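Local atomic coordinates of monomethylamine methyltransferase mtmB1 (Methanosarcina barkeri, PDB entry 1TV2), a protein that catalyses the transfer of the methyl group from monomethylamine to the corrinoid cofactor of its partner protein MtmC, a step in methanogenesis from methylamine. Residues 123-128 and 361-366; 159-164 and 204-209; 293-298 and 331-336. All coordinates share one frame; numbering follows the deposited sequence.

Contact 1. Residues 123-128 and 361-366; sequences KPIVQG and REILSG. With BG5 (5-hydroxyamino-3-methyl-pyrrolidine-2-carboxylic acid), chain B.
Gln127 and Ser365 each set the first group beyond CB anti to the backbone nitrogen (chi1 -179° and -163°), which carries amide and hydroxyl into the same space inside the barrel. The strands that bear them, 125-128 and 363-366, are the first and last of the eight in the TIM barrel, and here the parallel sheet closes on itself. Four backbone bonds sew the seam: Ile125 N gives to Glu362 O, Leu364 N to Ile125 O, Gln127 N to Leu364 O, and Gly366 N to Gln127 O. The shortest is Gln127 N to Leu364 O, 2.7 Å. At the C-terminal ends of the strands Gly128 CA adds a C-H...O contact, 3.1 Å from Gly366 O.

The side chains go to the two faces of the sheet. On the interior face Ile363 sits between two neighbours: its CG1 lies 4.0 Å from Ile125 CB, and its CG2 lies 3.9 Å from Gln127 CB. Trp293 covers Ile363 and Gln127 from within the barrel. On the outer face Leu364 packs under helices 343-359 and 380-393, and Leu364 CD1 lies 3.8 Å from Pro124 CG, the two side chains crossing obliquely.

The polar end of Gln127 is held from two sides. NE2 bonds to Thr155 OG1 on the next strand, which fixes the turn of the amide and presents OE1 to Ser365 OG, 2.9 Å away. That same serine oxygen lies 2.6 Å from O1 of the bound BG5.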
loop_
_atom_site.group_PDB
_atom_site.type_symbol
_atom_site.label_atom_id
_atom_site.label_comp_id
_atom_site.label_asym_id
_atom_site.label_seq_id
_atom_site.Cartn_x
_atom_site.Cartn_y
_atom_site.Cartn_z
ATOM N N LYS A 123 -2.852 3.586 -33.495
ATOM C CA LYS A 123 -3.724 2.425 -33.372
ATOM C C LYS A 123 -4.587 2.528 -32.118
ATOM O O LYS A 123 -4.129 2.987 -31.072
ATOM C CB LYS A 123 -2.878 1.151 -33.299
ATOM C CG LYS A 123 -3.663 -0.145 -33.199
ATOM C CD LYS A 123 -2.706 -1.317 -32.993
ATOM C CE LYS A 123 -3.418 -2.665 -33.053
ATOM N NZ LYS A 123 -2.483 -3.768 -32.683
ATOM N N PRO A 124 -5.859 2.118 -32.213
ATOM C CA PRO A 124 -6.706 2.198 -31.023
ATOM C C PRO A 124 -6.311 1.121 -30.021
ATOM O O PRO A 124 -5.546 0.208 -30.342
ATOM C CB PRO A 124 -8.112 1.980 -31.583
ATOM C CG PRO A 124 -7.872 1.106 -32.768
ATOM C CD PRO A 124 -6.646 1.738 -33.397
ATOM N N ILE A 125 -6.817 1.243 -28.802
ATOM C CA ILE A 125 -6.547 0.256 -27.769
ATOM C C ILE A 125 -7.391 -0.968 -28.115
ATOM O O ILE A 125 -8.569 -0.843 -28.457
ATOM C CB ILE A 125 -6.966 0.783 -26.377
ATOM C CG1 ILE A 125 -6.092 1.981 -25.991
ATOM C CG2 ILE A 125 -6.870 -0.329 -25.338
ATOM C CD1 ILE A 125 -4.613 1.657 -25.879
ATOM N N VAL A 126 -6.786 -2.147 -28.037
ATOM C CA VAL A 126 -7.493 -3.387 -28.336
ATOM C C VAL A 126 -7.903 -4.060 -27.029
ATOM O O VAL A 126 -7.067 -4.596 -26.300
ATOM C CB VAL A 126 -6.605 -4.357 -29.150
ATOM C CG1 VAL A 126 -7.329 -5.679 -29.365
ATOM C CG2 VAL A 126 -6.252 -3.730 -30.495
ATOM N N GLN A 127 -9.196 -4.011 -26.731
ATOM C CA GLN A 127 -9.731 -4.618 -25.519
ATOM C C GLN A 127 -10.364 -5.947 -25.914
ATOM O O GLN A 127 -11.466 -5.976 -26.463
ATOM C CB GLN A 127 -10.776 -3.694 -24.897
ATOM C CG GLN A 127 -11.385 -4.215 -23.613
ATOM C CD GLN A 127 -12.019 -3.105 -22.802
ATOM O OE1 GLN A 127 -13.179 -2.738 -23.015
ATOM N NE2 GLN A 127 -11.249 -2.544 -21.878
ATOM N N GLY A 128 -9.661 -7.042 -25.636
ATOM C CA GLY A 128 -10.164 -8.350 -26.015
ATOM C C GLY A 128 -10.658 -9.231 -24.890
ATOM O O GLY A 128 -10.128 -9.205 -23.780
ATOM N N ARG A 361 -12.394 5.769 -33.120
ATOM C CA ARG A 361 -12.606 5.159 -31.803
ATOM C C ARG A 361 -11.272 5.006 -31.079
ATOM O O ARG A 361 -10.248 4.727 -31.701
ATOM C CB ARG A 361 -13.249 3.774 -31.937
ATOM C CG ARG A 361 -14.656 3.766 -32.514
ATOM C CD ARG A 361 -15.675 4.357 -31.549
ATOM N NE ARG A 361 -17.004 4.388 -32.152
ATOM C CZ ARG A 361 -18.085 4.887 -31.562
ATOM N NH1 ARG A 361 -18.003 5.399 -30.342
ATOM N NH2 ARG A 361 -19.245 4.888 -32.204
ATOM N N GLU A 362 -11.284 5.188 -29.763
ATOM C CA GLU A 362 -10.067 5.042 -28.975
ATOM C C GLU A 362 -9.907 3.601 -28.489
ATOM O O GLU A 362 -8.785 3.128 -28.290
ATOM C CB GLU A 362 -10.083 5.977 -27.759
ATOM C CG GLU A 362 -9.771 7.445 -28.043
ATOM C CD GLU A 362 -10.922 8.193 -28.685
ATOM O OE1 GLU A 362 -12.091 7.860 -28.389
ATOM O OE2 GLU A 362 -10.657 9.130 -29.470
ATOM N N ILE A 363 -11.032 2.910 -28.306
ATOM C CA ILE A 363 -11.017 1.531 -27.817
ATOM C C ILE A 363 -11.916 0.575 -28.603
ATOM O O ILE A 363 -13.072 0.893 -28.894
ATOM C CB ILE A 363 -11.461 1.473 -26.333
ATOM C CG1 ILE A 363 -10.508 2.301 -25.467
ATOM C CG2 ILE A 363 -11.514 0.026 -25.852
ATOM C CD1 ILE A 363 -10.981 2.465 -24.027
ATOM N N LEU A 364 -11.382 -0.596 -28.945
ATOM C CA LEU A 364 -12.155 -1.617 -29.649
ATOM C C LEU A 364 -12.375 -2.723 -28.616
ATOM O O LEU A 364 -11.418 -3.306 -28.113
ATOM C CB LEU A 364 -11.375 -2.168 -30.847
ATOM C CG LEU A 364 -10.742 -1.150 -31.798
ATOM C CD1 LEU A 364 -10.149 -1.885 -32.994
ATOM C CD2 LEU A 364 -11.779 -0.137 -32.256
ATOM N N SER A 365 -13.634 -3.005 -28.293
ATOM C CA SER A 365 -13.952 -4.013 -27.287
ATOM C C SER A 365 -14.695 -5.208 -27.903
ATOM O O SER A 365 -15.888 -5.120 -28.207
ATOM C CB SER A 365 -14.798 -3.361 -26.184
ATOM O OG SER A 365 -14.819 -4.139 -24.996
ATOM N N GLY A 366 -13.982 -6.321 -28.080
ATOM C CA GLY A 366 -14.579 -7.512 -28.667
ATOM C C GLY A 366 -13.819 -8.785 -28.319
ATOM O O GLY A 366 -12.797 -8.716 -27.635
HETATM C C1 BG5 B . -18.087 -4.417 -23.255
HETATM C C2 BG5 B . -19.528 -4.858 -23.480
HETATM C C3 BG5 B . -19.714 -6.339 -23.190
HETATM C C4 BG5 B . -20.333 -6.412 -21.793
HETATM C C5 BG5 B . -21.076 -5.097 -21.569
HETATM C C6 BG5 B . -20.587 -6.830 -24.210
HETATM N N1 BG5 B . -20.536 -4.118 -22.593
HETATM O O1 BG5 B . -17.286 -4.466 -24.193
HETATM N N2 BG5 B . -20.786 -4.597 -20.261
HETATM O O2 BG5 B . -19.675 -3.744 -19.883
#

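Contact 2. Residues 159-164 and 204-209; sequences GVMTSV and PETSLS. With BG5 (5-hydroxyamino-3-methyl-pyrrolidine-2-carboxylic acid), chain B.
Thr206 accepts the single hydrogen bond between these segments: Met161 N points at its OG1, 3.0 Å away and almost straight (172° at the hydrogen). The contact therefore pins the end of one TIM-barrel strand, 155-161, to the loop that follows the next, 201-203. With chi1 at -56°, OG1 stands beside the threonine's own backbone nitrogen and faces the strand, while CG2 reaches over toward Met161 O.

Van der Waals packing does the rest. Val160 meets the loop with both methyls: CG2 lies across Glu205, 3.9 Å from its CB, and CG1 rests 4.0 Å from Thr206 OG1. Gly159 O is buried here with no polar partner in the model, and its nearest neighbour in the loop is Glu205 CB. Glu183 of helix 174-193 bonds to the backbone nitrogens of both Glu205 and Thr206.

The third kind of contact belongs to the ligand. A bend at chi2 (-51°) turns the Glu205 carboxylate away from Val160 and toward the hydroxyamino end of BG5. N2 of BG5 donates to Glu205 OE1 at 2.7 Å, and Glu205 OE2 lies 2.6 Å from BG5 O2. BG5 with Lys202 is consistent with a pyrrolysine ring carrying a hydroxylamine adduct in the active-site pocket. Met161 N holds Thr206 OG1 and Glu183 holds both loop nitrogens, an arrangement consistent with a fixed backbone from which the Glu205 carboxylate reaches BG5.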
loop_
_atom_site.group_PDB
_atom_site.type_symbol
_atom_site.label_atom_id
_atom_site.label_comp_id
_atom_site.label_asym_id
_atom_site.label_seq_id
_atom_site.Cartn_x
_atom_site.Cartn_y
_atom_site.Cartn_z
ATOM N N GLY A 159 -15.843 -11.895 -19.473
ATOM C CA GLY A 159 -16.897 -12.771 -19.935
ATOM C C GLY A 159 -17.795 -12.970 -18.726
ATOM O O GLY A 159 -17.507 -12.448 -17.649
ATOM N N VAL A 160 -18.879 -13.717 -18.892
ATOM C CA VAL A 160 -19.813 -13.972 -17.801
ATOM C C VAL A 160 -19.682 -15.402 -17.282
ATOM O O VAL A 160 -19.638 -16.346 -18.069
ATOM C CB VAL A 160 -21.271 -13.739 -18.278
ATOM C CG1 VAL A 160 -22.256 -14.366 -17.302
ATOM C CG2 VAL A 160 -21.534 -12.244 -18.419
ATOM N N MET A 161 -19.617 -15.560 -15.960
ATOM C CA MET A 161 -19.509 -16.890 -15.356
ATOM C C MET A 161 -20.884 -17.555 -15.384
ATOM O O MET A 161 -21.829 -17.032 -14.794
ATOM C CB MET A 161 -19.041 -16.789 -13.896
ATOM C CG MET A 161 -17.645 -16.199 -13.690
ATOM S SD MET A 161 -17.114 -16.250 -11.950
ATOM C CE MET A 161 -16.644 -17.989 -11.784
ATOM N N THR A 162 -21.010 -18.694 -16.064
ATOM C CA THR A 162 -22.304 -19.373 -16.107
ATOM C C THR A 162 -22.620 -19.916 -14.719
ATOM O O THR A 162 -23.781 -20.123 -14.376
ATOM C CB THR A 162 -22.331 -20.521 -17.147
ATOM O OG1 THR A 162 -21.272 -21.448 -16.882
ATOM C CG2 THR A 162 -22.185 -19.957 -18.556
ATOM N N SER A 163 -21.579 -20.142 -13.921
ATOM C CA SER A 163 -21.747 -20.607 -12.546
ATOM C C SER A 163 -20.506 -20.281 -11.723
ATOM O O SER A 163 -19.418 -20.080 -12.264
ATOM C CB SER A 163 -21.995 -22.121 -12.488
ATOM O OG SER A 163 -20.808 -22.858 -12.749
ATOM N N VAL A 164 -20.690 -20.206 -10.413
ATOM C CA VAL A 164 -19.594 -19.961 -9.492
ATOM C C VAL A 164 -19.835 -20.978 -8.378
ATOM O O VAL A 164 -20.918 -21.024 -7.789
ATOM C CB VAL A 164 -19.591 -18.498 -8.962
ATOM C CG1 VAL A 164 -20.871 -18.187 -8.202
ATOM C CG2 VAL A 164 -18.365 -18.278 -8.089
ATOM N N PRO A 204 -18.008 -4.868 -14.041
ATOM C CA PRO A 204 -18.254 -6.298 -13.801
ATOM C C PRO A 204 -19.381 -6.787 -14.717
ATOM O O PRO A 204 -20.378 -6.093 -14.902
ATOM C CB PRO A 204 -18.640 -6.331 -12.326
ATOM C CG PRO A 204 -19.412 -5.046 -12.173
ATOM C CD PRO A 204 -18.567 -4.049 -12.949
ATOM N N GLU A 205 -19.233 -7.984 -15.275
ATOM C CA GLU A 205 -20.228 -8.502 -16.208
ATOM C C GLU A 205 -21.250 -9.509 -15.689
ATOM O O GLU A 205 -22.426 -9.439 -16.048
ATOM C CB GLU A 205 -19.520 -9.097 -17.427
ATOM C CG GLU A 205 -18.622 -8.113 -18.172
ATOM C CD GLU A 205 -19.331 -6.818 -18.522
ATOM O OE1 GLU A 205 -20.549 -6.859 -18.809
ATOM O OE2 GLU A 205 -18.668 -5.758 -18.518
ATOM N N THR A 206 -20.813 -10.448 -14.858
ATOM C CA THR A 206 -21.717 -11.472 -14.336
ATOM C C THR A 206 -22.852 -10.908 -13.478
ATOM O O THR A 206 -23.962 -11.441 -13.483
ATOM C CB THR A 206 -20.932 -12.533 -13.529
ATOM O OG1 THR A 206 -19.896 -13.082 -14.354
ATOM C CG2 THR A 206 -21.855 -13.662 -13.081
ATOM N N SER A 207 -22.573 -9.834 -12.746
ATOM C CA SER A 207 -23.576 -9.198 -11.895
ATOM C C SER A 207 -24.527 -8.355 -12.741
ATOM O O SER A 207 -24.108 -7.732 -13.714
ATOM C CB SER A 207 -22.892 -8.308 -10.849
ATOM O OG SER A 207 -21.897 -7.493 -11.453
ATOM N N LEU A 208 -25.803 -8.337 -12.359
ATOM C CA LEU A 208 -26.815 -7.569 -13.083
ATOM C C LEU A 208 -27.505 -6.544 -12.190
ATOM O O LEU A 208 -27.950 -5.497 -12.666
ATOM C CB LEU A 208 -27.866 -8.509 -13.688
ATOM C CG LEU A 208 -27.356 -9.535 -14.705
ATOM C CD1 LEU A 208 -28.522 -10.367 -15.228
ATOM C CD2 LEU A 208 -26.654 -8.814 -15.850
ATOM N N SER A 209 -27.599 -6.846 -10.900
ATOM C CA SER A 209 -28.239 -5.937 -9.957
ATOM C C SER A 209 -27.249 -4.870 -9.499
ATOM O O SER A 209 -26.039 -5.010 -9.684
ATOM C CB SER A 209 -28.737 -6.702 -8.733
ATOM O OG SER A 209 -27.653 -7.108 -7.916
HETATM C C1 BG5 B . -18.087 -4.417 -23.255
HETATM C C2 BG5 B . -19.528 -4.858 -23.480
HETATM C C3 BG5 B . -19.714 -6.339 -23.190
HETATM C C4 BG5 B . -20.333 -6.412 -21.793
HETATM C C5 BG5 B . -21.076 -5.097 -21.569
HETATM C C6 BG5 B . -20.587 -6.830 -24.210
HETATM N N1 BG5 B . -20.536 -4.118 -22.593
HETATM O O1 BG5 B . -17.286 -4.466 -24.193
HETATM N N2 BG5 B . -20.786 -4.597 -20.261
HETATM O O2 BG5 B . -19.675 -3.744 -19.883
#

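Contact 3. Residues 293-298 and 331-336. With BG5 (5-hydroxyamino-3-methyl-pyrrolidine-2-carboxylic acid), chain B.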
loop_
_atom_site.group_PDB
_atom_site.type_symbol
_atom_site.label_atom_id
_atom_site.label_comp_id
_atom_site.label_asym_id
_atom_site.label_seq_id
_atom_site.Cartn_x
_atom_site.Cartn_y
_atom_site.Cartn_z
ATOM N N TRP A 293 -15.206 7.423 -20.432
ATOM C CA TRP A 293 -15.339 7.116 -21.855
ATOM C C TRP A 293 -16.676 6.424 -22.119
ATOM O O TRP A 293 -17.290 5.872 -21.203
ATOM C CB TRP A 293 -14.170 6.259 -22.386
ATOM C CG TRP A 293 -14.003 4.863 -21.826
ATOM C CD1 TRP A 293 -13.476 4.522 -20.612
ATOM C CD2 TRP A 293 -14.249 3.623 -22.516
ATOM N NE1 TRP A 293 -13.364 3.152 -20.508
ATOM C CE2 TRP A 293 -13.835 2.576 -21.659
ATOM C CE3 TRP A 293 -14.779 3.298 -23.773
ATOM C CZ2 TRP A 293 -13.928 1.223 -22.023
ATOM C CZ3 TRP A 293 -14.872 1.949 -24.138
ATOM C CH2 TRP A 293 -14.448 0.930 -23.261
ATOM N N HIS A 294 -17.133 6.474 -23.369
ATOM C CA HIS A 294 -18.415 5.877 -23.743
ATOM C C HIS A 294 -18.285 4.743 -24.751
ATOM O O HIS A 294 -17.636 4.890 -25.788
ATOM C CB HIS A 294 -19.350 6.953 -24.317
ATOM C CG HIS A 294 -20.657 6.414 -24.818
ATOM N ND1 HIS A 294 -21.680 6.038 -23.975
ATOM C CD2 HIS A 294 -21.093 6.164 -26.076
ATOM C CE1 HIS A 294 -22.692 5.578 -24.692
ATOM N NE2 HIS A 294 -22.361 5.644 -25.969
ATOM N N LEU A 295 -18.917 3.617 -24.436
ATOM C CA LEU A 295 -18.900 2.450 -25.305
ATOM C C LEU A 295 -20.190 2.418 -26.127
ATOM O O LEU A 295 -21.286 2.342 -25.571
ATOM C CB LEU A 295 -18.802 1.168 -24.476
ATOM C CG LEU A 295 -18.703 -0.126 -25.290
ATOM C CD1 LEU A 295 -17.341 -0.201 -25.970
ATOM C CD2 LEU A 295 -18.901 -1.322 -24.376
ATOM N N ASP A 296 -20.046 2.475 -27.446
ATOM C CA ASP A 296 -21.182 2.449 -28.366
ATOM C C ASP A 296 -21.460 0.989 -28.736
ATOM O O ASP A 296 -20.812 0.072 -28.217
ATOM C CB ASP A 296 -20.826 3.257 -29.623
ATOM C CG ASP A 296 -22.040 3.614 -30.478
ATOM O OD1 ASP A 296 -23.166 3.160 -30.181
ATOM O OD2 ASP A 296 -21.853 4.362 -31.461
ATOM N N GLY A 297 -22.419 0.777 -29.632
ATOM C CA GLY A 297 -22.752 -0.568 -30.064
ATOM C C GLY A 297 -24.053 -0.597 -30.848
ATOM O O GLY A 297 -25.007 -1.265 -30.442
ATOM N N PRO A 298 -24.133 0.127 -31.975
ATOM C CA PRO A 298 -25.373 0.127 -32.761
ATOM C C PRO A 298 -25.684 -1.308 -33.153
ATOM O O PRO A 298 -24.816 -2.017 -33.664
ATOM C CB PRO A 298 -25.023 0.994 -33.971
ATOM C CG PRO A 298 -23.932 1.904 -33.442
ATOM C CD PRO A 298 -23.096 0.941 -32.628
ATOM N N GLY A 331 -15.450 4.056 -27.474
ATOM C CA GLY A 331 -15.114 2.759 -28.021
ATOM C C GLY A 331 -16.370 2.159 -28.624
ATOM O O GLY A 331 -17.439 2.778 -28.587
ATOM N N ASN A 332 -16.246 0.960 -29.182
ATOM C CA ASN A 332 -17.390 0.276 -29.779
ATOM C C ASN A 332 -17.243 -1.217 -29.477
ATOM O O ASN A 332 -16.120 -1.729 -29.403
ATOM C CB ASN A 332 -17.423 0.533 -31.295
ATOM C CG ASN A 332 -18.775 0.207 -31.919
ATOM O OD1 ASN A 332 -19.760 -0.024 -31.216
ATOM N ND2 ASN A 332 -18.829 0.203 -33.249
ATOM N N GLN A 333 -18.369 -1.902 -29.279
ATOM C CA GLN A 333 -18.364 -3.332 -28.963
ATOM C C GLN A 333 -18.740 -4.187 -30.171
ATOM O O GLN A 333 -19.547 -3.783 -31.009
ATOM C CB GLN A 333 -19.291 -3.618 -27.777
ATOM C CG GLN A 333 -20.723 -3.177 -27.973
ATOM C CD GLN A 333 -21.481 -3.091 -26.661
ATOM O OE1 GLN A 333 -21.696 -4.096 -25.985
ATOM N NE2 GLN A 333 -21.885 -1.879 -26.293
ATOM N N TYR A 334 -18.163 -5.384 -30.227
ATOM C CA TYR A 334 -18.333 -6.298 -31.351
ATOM C C TYR A 334 -19.277 -7.483 -31.176
ATOM O O TYR A 334 -19.046 -8.357 -30.339
ATOM C CB TYR A 334 -16.949 -6.818 -31.770
ATOM C CG TYR A 334 -16.026 -5.744 -32.307
ATOM C CD1 TYR A 334 -15.746 -4.594 -31.561
ATOM C CD2 TYR A 334 -15.473 -5.851 -33.584
ATOM C CE1 TYR A 334 -14.950 -3.574 -32.080
ATOM C CE2 TYR A 334 -14.672 -4.839 -34.112
ATOM C CZ TYR A 334 -14.419 -3.703 -33.360
ATOM O OH TYR A 334 -13.677 -2.680 -33.903
ATOM N N TYR A 335 -20.325 -7.514 -31.996
ATOM C CA TYR A 335 -21.305 -8.595 -31.976
ATOM C C TYR A 335 -21.555 -9.170 -33.370
ATOM O O TYR A 335 -22.478 -8.742 -34.066
ATOM C CB TYR A 335 -22.641 -8.116 -31.408
ATOM C CG TYR A 335 -22.706 -8.088 -29.903
ATOM C CD1 TYR A 335 -22.206 -7.002 -29.180
ATOM C CD2 TYR A 335 -23.277 -9.146 -29.198
ATOM C CE1 TYR A 335 -22.280 -6.973 -27.788
ATOM C CE2 TYR A 335 -23.354 -9.128 -27.814
ATOM C CZ TYR A 335 -22.856 -8.040 -27.115
ATOM O OH TYR A 335 -22.950 -8.020 -25.745
ATOM N N PRO A 336 -20.726 -10.131 -33.803
ATOM C CA PRO A 336 -20.890 -10.752 -35.124
ATOM C C PRO A 336 -21.994 -11.806 -35.051
ATOM O O PRO A 336 -22.326 -12.278 -33.963
ATOM C CB PRO A 336 -19.531 -11.412 -35.383
ATOM C CG PRO A 336 -18.590 -10.722 -34.425
ATOM C CD PRO A 336 -19.439 -10.522 -33.205
HETATM C C1 BG5 B . -18.087 -4.417 -23.255
HETATM C C2 BG5 B . -19.528 -4.858 -23.480
HETATM C C3 BG5 B . -19.714 -6.339 -23.190
HETATM C C4 BG5 B . -20.333 -6.412 -21.793
HETATM C C5 BG5 B . -21.076 -5.097 -21.569
HETATM C C6 BG5 B . -20.587 -6.830 -24.210
HETATM N N1 BG5 B . -20.536 -4.118 -22.593
HETATM O O1 BG5 B . -17.286 -4.466 -24.193
HETATM N N2 BG5 B . -20.786 -4.597 -20.261
HETATM O O2 BG5 B . -19.675 -3.744 -19.883
#
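Leu295 pairs with Gly331, and Asp296 with Asn332, in parallel register, the short strand axes 4.4 Å apart and 32° off parallel. Gly331 N gives to His294 O, and Asp296 N answers to Gly331 O, 2.9 Å and nearly straight. The next bond, from Gln333 N to Asp296 O, is weak.

Gln333 takes over there. Its CG is wedged between backbone N and carbonyl carbon (chi1 57°), and the chain then runs out extended, laying NE2 above the carbonyl plane of Asp296, 2.9 Å from its O. NE2 also bonds to Glu259, while OE1 lies 3.4 Å from BG5 C2. The Leu295 side chain crosses that of Gln333 at about a right angle, its CD2 3.6 Å from Gln333 NE2 and also against BG5. A leucine in place of Gln333 would probably leave Glu259 without this partner and Asp296 O to the weak backbone bond. Asp296 OD1 takes Gly297 N at 2.6 Å, and the Trp293 ring turns its edge to Gly331 N.

Helix 309-325 links the two strands as a beta-alpha-beta unit and packs on Pro298 and Asn332; helix 271-288 backs His294 and Asp296, and helix 343-359 flanks Asn332.

In the fold
From the N terminus, strand 125-128 opens the barrel and meets its partner segment, 361-366, 233 residues on, so contact 1 closes the longest loop, and the other two nest inside it. Contact 2 comes next along the chain, closing a loop that holds helix 174-193; contact 3 follows in series, closing the loop that holds helix 309-325, and none cross. Contact 3 abuts contact 1 on the neighbouring strand: Arg361 NH2 makes a salt bridge with Asp296 OD2, and Ser365 N probably bonds to Asn332 O. Contact 2 touches neither, its nearest atoms about 8 Å from contact 1 and about 7 Å from contact 3. What all three share is BG5, beside Lys202, in the barrel mouth.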